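Local atomic coordinates of dTDP-4-amino-4,6-dideoxyglucose formyltransferase (Shewanella sp. FDAARGOS_354, PDB entry 6V2T), a protein that probably transfers a formyl group from a folate cofactor to the 4-amino group of dTDP-4-amino-4,6-dideoxyglucose, a nucleotide-linked sugar probably used in making the O-antigen of lipopolysaccharide. Residues S106-V109 / N110-C114; E167-S171 / L172-E176; D188-A191 / D192-A196. All coordinates share one frame; numbering follows the deposited sequence.

Contact 1. Residues S106-V109 / N110-C114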
loop_
_atom_site.group_PDB
_atom_site.type_symbol
_atom_site.label_atom_id
_atom_site.label_comp_id
_atom_site.label_asym_id
_atom_site.label_seq_id
_atom_site.Cartn_x
_atom_site.Cartn_y
_atom_site.Cartn_z
ATOM N N SER B 106 5.226 -41.205 -0.620
ATOM C CA SER B 106 5.575 -42.185 -1.675
ATOM C C SER B 106 4.506 -43.287 -1.770
ATOM O O SER B 106 4.188 -43.662 -2.888
ATOM C CB SER B 106 6.951 -42.735 -1.424
ATOM O OG SER B 106 6.961 -43.464 -0.220
ATOM N N GLU B 107 3.903 -43.732 -0.651
ATOM C CA GLU B 107 2.869 -44.801 -0.617
ATOM C C GLU B 107 1.569 -44.348 -1.290
ATOM O O GLU B 107 0.805 -45.242 -1.732
ATOM C CB GLU B 107 2.551 -45.235 0.820
ATOM C CG GLU B 107 3.665 -46.027 1.488
ATOM C CD GLU B 107 4.794 -45.206 2.089
ATOM O OE1 GLU B 107 4.706 -43.949 2.069
ATOM O OE2 GLU B 107 5.778 -45.823 2.566
ATOM N N LEU B 108 1.282 -43.042 -1.352
ATOM C CA LEU B 108 0.100 -42.532 -2.089
ATOM C C LEU B 108 0.452 -42.373 -3.578
ATOM O O LEU B 108 -0.249 -42.946 -4.404
ATOM C CB LEU B 108 -0.328 -41.194 -1.494
ATOM C CG LEU B 108 -1.821 -40.974 -1.290
ATOM C CD1 LEU B 108 -2.111 -39.515 -1.021
ATOM C CD2 LEU B 108 -2.658 -41.493 -2.447
ATOM N N VAL B 109 1.473 -41.573 -3.900
ATOM C CA VAL B 109 1.783 -41.153 -5.303
ATOM C C VAL B 109 2.198 -42.354 -6.159
ATOM O O VAL B 109 1.920 -42.305 -7.382
ATOM C CB VAL B 109 2.805 -39.999 -5.387
ATOM C CG1 VAL B 109 2.317 -38.768 -4.645
ATOM C CG2 VAL B 109 4.205 -40.369 -4.931
ATOM N N ASN B 110 2.833 -43.378 -5.579
ATOM C CA ASN B 110 3.337 -44.561 -6.322
ATOM C C ASN B 110 2.203 -45.549 -6.602
ATOM O O ASN B 110 2.372 -46.362 -7.527
ATOM C CB ASN B 110 4.496 -45.253 -5.593
ATOM C CG ASN B 110 5.745 -44.395 -5.542
ATOM O OD1 ASN B 110 5.946 -43.511 -6.377
ATOM N ND2 ASN B 110 6.599 -44.645 -4.569
ATOM N N ASN B 111 1.101 -45.486 -5.856
ATOM C CA ASN B 111 0.017 -46.504 -5.899
ATOM C C ASN B 111 -1.295 -45.968 -6.476
ATOM O O ASN B 111 -2.188 -46.805 -6.657
ATOM C CB ASN B 111 -0.265 -47.092 -4.507
ATOM C CG ASN B 111 0.878 -47.977 -4.055
ATOM O OD1 ASN B 111 1.212 -48.945 -4.727
ATOM N ND2 ASN B 111 1.550 -47.588 -2.985
ATOM N N VAL B 112 -1.446 -44.658 -6.640
ATOM C CA VAL B 112 -2.691 -44.026 -7.161
ATOM C C VAL B 112 -2.286 -42.927 -8.138
ATOM O O VAL B 112 -1.316 -42.209 -7.852
ATOM C CB VAL B 112 -3.579 -43.465 -6.032
ATOM C CG1 VAL B 112 -4.937 -43.047 -6.571
ATOM C CG2 VAL B 112 -3.744 -44.461 -4.917
ATOM N N ARG B 113 -2.977 -42.808 -9.263
ATOM C CA ARG B 113 -2.774 -41.660 -10.182
ATOM C C ARG B 113 -3.057 -40.371 -9.377
ATOM O O ARG B 113 -4.217 -40.149 -8.964
ATOM C CB ARG B 113 -3.638 -41.804 -11.441
ATOM C CG ARG B 113 -3.258 -40.826 -12.554
ATOM C CD ARG B 113 -3.825 -41.278 -13.886
ATOM N NE ARG B 113 -5.287 -41.351 -13.825
ATOM C CZ ARG B 113 -6.114 -40.432 -14.335
ATOM N NH1 ARG B 113 -7.424 -40.576 -14.208
ATOM N NH2 ARG B 113 -5.650 -39.394 -14.998
ATOM N N CYS B 114 -2.021 -39.573 -9.082
ATOM C CA CYS B 114 -2.163 -38.283 -8.353
ATOM C C CYS B 114 -1.759 -37.135 -9.279
ATOM O O CYS B 114 -0.700 -37.234 -9.916
ATOM C CB CYS B 114 -1.345 -38.296 -7.073
ATOM S SG CYS B 114 -1.916 -39.529 -5.873
HETATM O O HOH W 1 0.946 -40.194 -8.847
#
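N110, N111 and V112 fold back on the one-turn helix 106-109 that they follow, a local contact at the point where the beta-alpha-beta unit 94-98, 106-109, 113-118 swings from its short helix into its second strand. The helix ends in a cluster of turn bonds. The amide N of N110 closes the last full helical turn on S106 O at 3.0 Å, and the amide N of N111 then reaches L108 O at 3.2 Å. L108 O is thus shared by the amides of N111 and, weakly, V112.

The side chain of N111 adds a further tie. With its CG beside the backbone N and opposite the carbonyl carbon (chi1 -70°), the amide doubles back over the helix end, and ND2 gives a nearly straight bond of 2.8 Å to E107 O. The acceptor lies almost in the plane of the amide, which favours that rotation of the amide. The side-chain amide of N110 lies beside S106 O, and its ND2 is bonded to E150.

On the inner side the contact is apolar. L108 sends CD2 to V112 CG2 and to C114 SG, each at 4.0 Å; L108 also packs on I88 and V112 on V89, both of helix 82-91. V109 CG1 lies more loosely beside C114 CB, 4.4 Å away. A water bridges the two halves, 2.7 Å from V109 O and accepting from C114 N. V109 also touches the bound folic acid, and the turn as a whole is the helix-to-strand return of a beta-alpha-beta crossover at the rim of the folate pocket.

Contact 2. Residues E167-S171 / L172-E176. With NA (sodium ion), chain J; 0FX (dTDP-4-amino-4,6-dideoxyglucose), chain G; EDO (1,2-ethanediol), chain I.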
loop_
_atom_site.group_PDB
_atom_site.type_symbol
_atom_site.label_atom_id
_atom_site.label_comp_id
_atom_site.label_asym_id
_atom_site.label_seq_id
_atom_site.Cartn_x
_atom_site.Cartn_y
_atom_site.Cartn_z
ATOM N N GLU B 167 6.243 -4.803 -14.653
ATOM C CA GLU B 167 7.063 -3.922 -13.775
ATOM C C GLU B 167 6.256 -3.483 -12.546
ATOM O O GLU B 167 6.834 -3.295 -11.487
ATOM C CB GLU B 167 7.450 -2.650 -14.545
ATOM C CG GLU B 167 8.885 -2.619 -15.059
ATOM C CD GLU B 167 9.757 -3.831 -14.780
ATOM O OE1 GLU B 167 10.337 -3.894 -13.680
ATOM O OE2 GLU B 167 9.901 -4.679 -15.681
ATOM N N TRP B 168 4.968 -3.209 -12.760
ATOM C CA TRP B 168 4.085 -2.568 -11.744
ATOM C C TRP B 168 3.277 -3.631 -10.981
ATOM O O TRP B 168 2.324 -3.254 -10.304
ATOM C CB TRP B 168 3.127 -1.582 -12.405
ATOM C CG TRP B 168 2.276 -2.197 -13.470
ATOM C CD1 TRP B 168 1.039 -2.764 -13.354
ATOM C CD2 TRP B 168 2.605 -2.245 -14.862
ATOM N NE1 TRP B 168 0.589 -3.185 -14.579
ATOM C CE2 TRP B 168 1.534 -2.884 -15.519
ATOM C CE3 TRP B 168 3.717 -1.835 -15.598
ATOM C CZ2 TRP B 168 1.546 -3.123 -16.892
ATOM C CZ3 TRP B 168 3.723 -2.075 -16.957
ATOM C CH2 TRP B 168 2.652 -2.694 -17.592
ATOM N N ASP B 169 3.645 -4.903 -11.075
ATOM C CA ASP B 169 2.921 -6.000 -10.387
ATOM C C ASP B 169 3.474 -6.154 -8.971
ATOM O O ASP B 169 4.737 -6.226 -8.808
ATOM C CB ASP B 169 3.076 -7.329 -11.128
ATOM C CG ASP B 169 2.116 -7.543 -12.279
ATOM O OD1 ASP B 169 1.056 -6.890 -12.307
ATOM O OD2 ASP B 169 2.410 -8.428 -13.101
ATOM N N THR B 170 2.573 -6.333 -8.004
ATOM C CA THR B 170 2.876 -6.967 -6.700
ATOM C C THR B 170 2.664 -8.469 -6.816
ATOM O O THR B 170 2.110 -8.955 -7.829
ATOM C CB THR B 170 1.980 -6.404 -5.590
ATOM O OG1 THR B 170 0.633 -6.727 -5.948
ATOM C CG2 THR B 170 2.147 -4.911 -5.451
ATOM N N SER B 171 3.050 -9.187 -5.782
ATOM C CA SER B 171 2.658 -10.590 -5.587
ATOM C C SER B 171 1.153 -10.759 -5.810
ATOM O O SER B 171 0.775 -11.732 -6.477
ATOM C CB SER B 171 3.059 -11.075 -4.240
ATOM O OG SER B 171 2.513 -12.345 -4.015
ATOM N N LEU B 172 0.320 -9.867 -5.282
ATOM C CA LEU B 172 -1.152 -10.068 -5.357
ATOM C C LEU B 172 -1.577 -9.969 -6.832
ATOM O O LEU B 172 -2.355 -10.801 -7.280
ATOM C CB LEU B 172 -1.850 -9.020 -4.484
ATOM C CG LEU B 172 -3.378 -9.025 -4.552
ATOM C CD1 LEU B 172 -3.933 -10.350 -4.090
ATOM C CD2 LEU B 172 -3.963 -7.867 -3.747
ATOM N N ASN B 173 -1.090 -8.969 -7.540
ATOM C CA ASN B 173 -1.387 -8.779 -8.977
ATOM C C ASN B 173 -1.029 -10.067 -9.746
ATOM O O ASN B 173 -1.881 -10.566 -10.488
ATOM C CB ASN B 173 -0.652 -7.574 -9.574
ATOM C CG ASN B 173 -0.969 -6.253 -8.915
ATOM O OD1 ASN B 173 -0.069 -5.434 -8.780
ATOM N ND2 ASN B 173 -2.220 -6.032 -8.536
ATOM N N VAL B 174 0.190 -10.604 -9.603
ATOM C CA VAL B 174 0.583 -11.813 -10.375
ATOM C C VAL B 174 -0.284 -13.001 -9.926
ATOM O O VAL B 174 -0.704 -13.775 -10.778
ATOM C CB VAL B 174 2.087 -12.142 -10.255
ATOM C CG1 VAL B 174 2.427 -13.297 -11.177
ATOM C CG2 VAL B 174 2.952 -10.935 -10.577
ATOM N N TYR B 175 -0.495 -13.176 -8.620
ATOM C CA TYR B 175 -1.237 -14.330 -8.084
ATOM C C TYR B 175 -2.642 -14.364 -8.699
ATOM O O TYR B 175 -3.080 -15.452 -9.124
ATOM C CB TYR B 175 -1.347 -14.253 -6.569
ATOM C CG TYR B 175 -2.014 -15.448 -5.963
ATOM C CD1 TYR B 175 -1.362 -16.672 -5.914
ATOM C CD2 TYR B 175 -3.286 -15.359 -5.424
ATOM C CE1 TYR B 175 -1.948 -17.770 -5.319
ATOM C CE2 TYR B 175 -3.872 -16.442 -4.801
ATOM C CZ TYR B 175 -3.205 -17.652 -4.755
ATOM O OH TYR B 175 -3.794 -18.718 -4.158
ATOM N N GLU B 176 -3.306 -13.214 -8.771
ATOM C CA GLU B 176 -4.682 -13.178 -9.311
ATOM C C GLU B 176 -4.663 -13.581 -10.791
ATOM O O GLU B 176 -5.595 -14.236 -11.209
ATOM C CB GLU B 176 -5.307 -11.798 -9.081
ATOM C CG GLU B 176 -5.698 -11.575 -7.637
ATOM C CD GLU B 176 -6.293 -10.213 -7.278
ATOM O OE1 GLU B 176 -6.158 -9.237 -8.048
ATOM O OE2 GLU B 176 -6.829 -10.126 -6.189
HETATM NA NA NA J . 0.443 -3.071 -9.136
HETATM O O4P 0FX G . -1.777 -20.610 -3.065
HETATM P P2 0FX G . -2.513 -21.069 -1.804
HETATM O O3P 0FX G . -3.745 -21.861 -2.107
HETATM O O1G 0FX G . -1.464 -22.037 -1.150
HETATM C C1G 0FX G . -1.872 -23.369 -0.846
HETATM C C2G 0FX G . -1.336 -23.633 0.547
HETATM O O2G 0FX G . -1.857 -22.745 1.553
HETATM C C3G 0FX G . 0.171 -23.458 0.474
HETATM O O3G 0FX G . 0.689 -23.818 1.763
HETATM C C4G 0FX G . 0.785 -24.293 -0.668
HETATM N N4A 0FX G . 2.179 -23.881 -0.864
HETATM C C5G 0FX G . 0.090 -24.152 -2.016
HETATM C C6G 0FX G . 0.624 -25.193 -3.022
HETATM O O5G 0FX G . -1.320 -24.290 -1.816
HETATM O OPP 0FX G . -3.182 -19.987 -0.680
HETATM P P 0FX G . -2.108 -19.291 0.225
HETATM O O1P 0FX G . -1.273 -20.113 1.090
HETATM O O2P 0FX G . -2.867 -18.392 1.164
HETATM O O5 0FX G . -1.225 -18.235 -0.546
HETATM C C5 0FX G . -1.773 -17.432 -1.558
HETATM C C4 0FX G . -0.833 -16.232 -1.731
HETATM O O4 0FX G . -0.870 -15.361 -0.599
HETATM C C3 0FX G . 0.657 -16.600 -1.830
HETATM O O3 0FX G . 1.019 -17.045 -3.130
HETATM C C2 0FX G . 1.402 -15.324 -1.365
HETATM C C1 0FX G . 0.351 -14.737 -0.381
HETATM N N11 0FX G . 0.770 -14.983 0.991
HETATM C C61 0FX G . 0.265 -15.995 1.732
HETATM C C51 0FX G . 0.696 -16.154 3.048
HETATM C C5A 0FX G . 0.146 -17.298 3.894
HETATM C C21 0FX G . 1.669 -14.132 1.503
HETATM O O21 0FX G . 2.150 -13.134 0.721
HETATM N N31 0FX G . 2.125 -14.262 2.772
HETATM C C41 0FX G . 1.647 -15.263 3.557
HETATM O O41 0FX G . 2.159 -15.407 4.815
HETATM C C1 EDO I . 8.804 -7.547 -14.389
HETATM O O1 EDO I . 9.041 -8.000 -13.058
HETATM C C2 EDO I . 10.034 -7.759 -15.175
HETATM O O2 EDO I . 11.169 -7.234 -14.478
HETATM O O HOH W 2 -1.322 -3.118 -10.533
HETATM O O HOH W 3 -0.080 -2.562 -6.804
#
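T170 and N173 face each other obliquely across the first turn of helix 171-194, each side chain reaching for the other's backbone. The hydroxyl of T170 sits between its own backbone N and carbonyl carbon (chi1 62°), a rotation that tucks OG1 under the helix start. There it accepts a straight bond of 3.2 Å from N173 N and a weak one from L172 N. N173 answers with OD1, which receives T170 N in a nearly straight bond of 2.9 Å. This reciprocal pair is a capping box, with T170 as the N-cap.

The same OD1 binds the sodium ion at 2.4 Å, beside W168 O at 2.2 Å. Two waters and A263 O complete the ligands, so one amide oxygen joins the cap to the metal site and its rotation is fixed from two directions.

D169 lies across N173, carboxylate and amide planes 49° apart, and OD1 approaches N173 CB. D169 meets V174 at about a right angle, with OD2 3.6 Å from CG2; that oxygen also forms a salt bridge with R177. Farther along the helix, Y175 extends CG opposite its backbone N (chi1 -176°) and carries its ring to the sugar nucleotide. C4 of the ligand rests 4.0 Å above the ring centre, while Y175 OH donates to the phosphate oxygen O4P at 3.0 Å.

Contact 3. Residues D188-A191 / D192-A196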
loop_
_atom_site.group_PDB
_atom_site.type_symbol
_atom_site.label_atom_id
_atom_site.label_comp_id
_atom_site.label_asym_id
_atom_site.label_seq_id
_atom_site.Cartn_x
_atom_site.Cartn_y
_atom_site.Cartn_z
ATOM N N ASP B 188 -10.879 -25.891 -19.707
ATOM C CA ASP B 188 -10.406 -26.612 -20.908
ATOM C C ASP B 188 -10.022 -28.077 -20.612
ATOM O O ASP B 188 -10.135 -28.873 -21.554
ATOM C CB ASP B 188 -9.244 -25.854 -21.559
ATOM C CG ASP B 188 -9.663 -24.526 -22.180
ATOM O OD1 ASP B 188 -8.775 -23.775 -22.649
ATOM O OD2 ASP B 188 -10.870 -24.256 -22.189
ATOM N N HIS B 189 -9.594 -28.452 -19.399
ATOM C CA HIS B 189 -8.865 -29.743 -19.196
ATOM C C HIS B 189 -9.295 -30.547 -17.979
ATOM O O HIS B 189 -8.701 -31.622 -17.788
ATOM C CB HIS B 189 -7.357 -29.500 -19.137
ATOM C CG HIS B 189 -6.819 -28.963 -20.414
ATOM N ND1 HIS B 189 -7.087 -29.564 -21.623
ATOM C CD2 HIS B 189 -6.050 -27.887 -20.685
ATOM C CE1 HIS B 189 -6.480 -28.886 -22.588
ATOM N NE2 HIS B 189 -5.825 -27.865 -22.035
ATOM N N LEU B 190 -10.295 -30.149 -17.197
ATOM C CA LEU B 190 -10.659 -30.976 -16.025
ATOM C C LEU B 190 -11.086 -32.371 -16.523
ATOM O O LEU B 190 -10.577 -33.339 -16.003
ATOM C CB LEU B 190 -11.750 -30.310 -15.188
ATOM C CG LEU B 190 -12.243 -31.155 -14.013
ATOM C CD1 LEU B 190 -11.123 -31.408 -13.019
ATOM C CD2 LEU B 190 -13.433 -30.515 -13.322
ATOM N N ALA B 191 -11.992 -32.471 -17.511
ATOM C CA ALA B 191 -12.456 -33.763 -18.070
ATOM C C ALA B 191 -11.242 -34.546 -18.588
ATOM O O ALA B 191 -11.147 -35.748 -18.288
ATOM C CB ALA B 191 -13.467 -33.546 -19.185
ATOM N N ASP B 192 -10.378 -33.865 -19.335
ATOM C CA ASP B 192 -9.149 -34.424 -19.947
ATOM C C ASP B 192 -8.292 -35.075 -18.858
ATOM O O ASP B 192 -7.819 -36.190 -19.097
ATOM C CB ASP B 192 -8.337 -33.359 -20.674
ATOM C CG ASP B 192 -8.922 -32.891 -21.990
ATOM O OD1 ASP B 192 -9.732 -33.630 -22.565
ATOM O OD2 ASP B 192 -8.527 -31.795 -22.433
ATOM N N LEU B 193 -8.121 -34.406 -17.718
ATOM C CA LEU B 193 -7.314 -34.897 -16.564
ATOM C C LEU B 193 -7.935 -36.171 -16.026
ATOM O O LEU B 193 -7.227 -37.195 -15.808
ATOM C CB LEU B 193 -7.320 -33.864 -15.429
ATOM C CG LEU B 193 -6.499 -32.614 -15.678
ATOM C CD1 LEU B 193 -6.552 -31.695 -14.452
ATOM C CD2 LEU B 193 -5.069 -32.999 -16.050
ATOM N N VAL B 194 -9.231 -36.097 -15.765
ATOM C CA VAL B 194 -9.988 -37.242 -15.217
ATOM C C VAL B 194 -9.847 -38.455 -16.148
ATOM O O VAL B 194 -9.641 -39.535 -15.594
ATOM C CB VAL B 194 -11.464 -36.879 -14.975
ATOM C CG1 VAL B 194 -12.246 -38.102 -14.556
ATOM C CG2 VAL B 194 -11.616 -35.752 -13.964
ATOM N N PHE B 195 -9.944 -38.287 -17.480
ATOM C CA PHE B 195 -10.065 -39.408 -18.466
ATOM C C PHE B 195 -8.718 -39.690 -19.153
ATOM O O PHE B 195 -8.699 -40.441 -20.140
ATOM C CB PHE B 195 -11.167 -39.106 -19.497
ATOM C CG PHE B 195 -12.533 -38.971 -18.877
ATOM C CD1 PHE B 195 -12.982 -39.898 -17.955
ATOM C CD2 PHE B 195 -13.345 -37.883 -19.177
ATOM C CE1 PHE B 195 -14.229 -39.769 -17.357
ATOM C CE2 PHE B 195 -14.574 -37.735 -18.556
ATOM C CZ PHE B 195 -15.025 -38.681 -17.664
ATOM N N ALA B 196 -7.633 -39.102 -18.630
ATOM C CA ALA B 196 -6.235 -39.268 -19.087
ATOM C C ALA B 196 -6.108 -38.954 -20.575
ATOM O O ALA B 196 -5.294 -39.593 -21.282
ATOM C CB ALA B 196 -5.735 -40.645 -18.773
HETATM O O HOH W 4 -11.303 -31.236 -20.802
#
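Three successive i to i+4 bonds carry helix 171-194 to its C-terminal end: L193 N to H189 O, V194 N to L190 O and F195 N to A191 O, after which F195 is the first residue to leave helical backbone angles. Within this last turn of the alpha-helix, a His-carboxylate hydrogen bond joins H189 and D192, three residues apart and therefore on the same side of the helix.

H189 presents the edge of its imidazole, and ND1 donates to D192 OD2 at 2.8 Å. The oxygen lies in the ring plane and is engaged through its anti lone pair, the one facing away from OD1, while ring and carboxylate planes stand 36° apart. Both residues hold CG beside the backbone N and opposite the carbonyl carbon (chi1 -64° for H189, -74° for D192), which brings the two groups together above the same turn. The negative carboxylate would be expected to favour a proton on ND1. D192 OD1 has a separate partner in N197, and F159 of strand 157-163 stacks on the imidazole, placing the pair over the edge of the main sheet.

The buried L190 and V194 meet CD1 to CG2 at 4.5 Å, packing respectively on helix 33-45 and on strands 53-60 and 24-30. F195 folds its ring back along the helix end, CD2 4.3 Å from A191 CB and only 3.2 Å from A191 O. V194 CG1 covers one face of that ring, offset toward its rim. Near the start of this turn, a water donates to D188 O at 2.7 Å and accepts from D192 N at 3.1 Å.

Overall arrangement
Contacts 2 and 3 show the two ends of one element: helix 171-194 opens beside the sodium ion and the sugar nucleotide and finishes at 188-196, the centres 29 Å apart. Contact 1 joins the far end directly. R113, just after the turn, probably bonds through NH1 to V194 O and through NH2 to L193 O, both at 2.8 Å, and so engages carbonyls at the helix C-terminus. Contacts 1 and 2 lie on opposite sides of the chain's centre, their nearest atoms about 19 Å apart, yet each borders a different ligand. V109 of contact 1 comes within about 4 Å of folic acid, whereas Y175 is one of several residues that bind the sugar nucleotide.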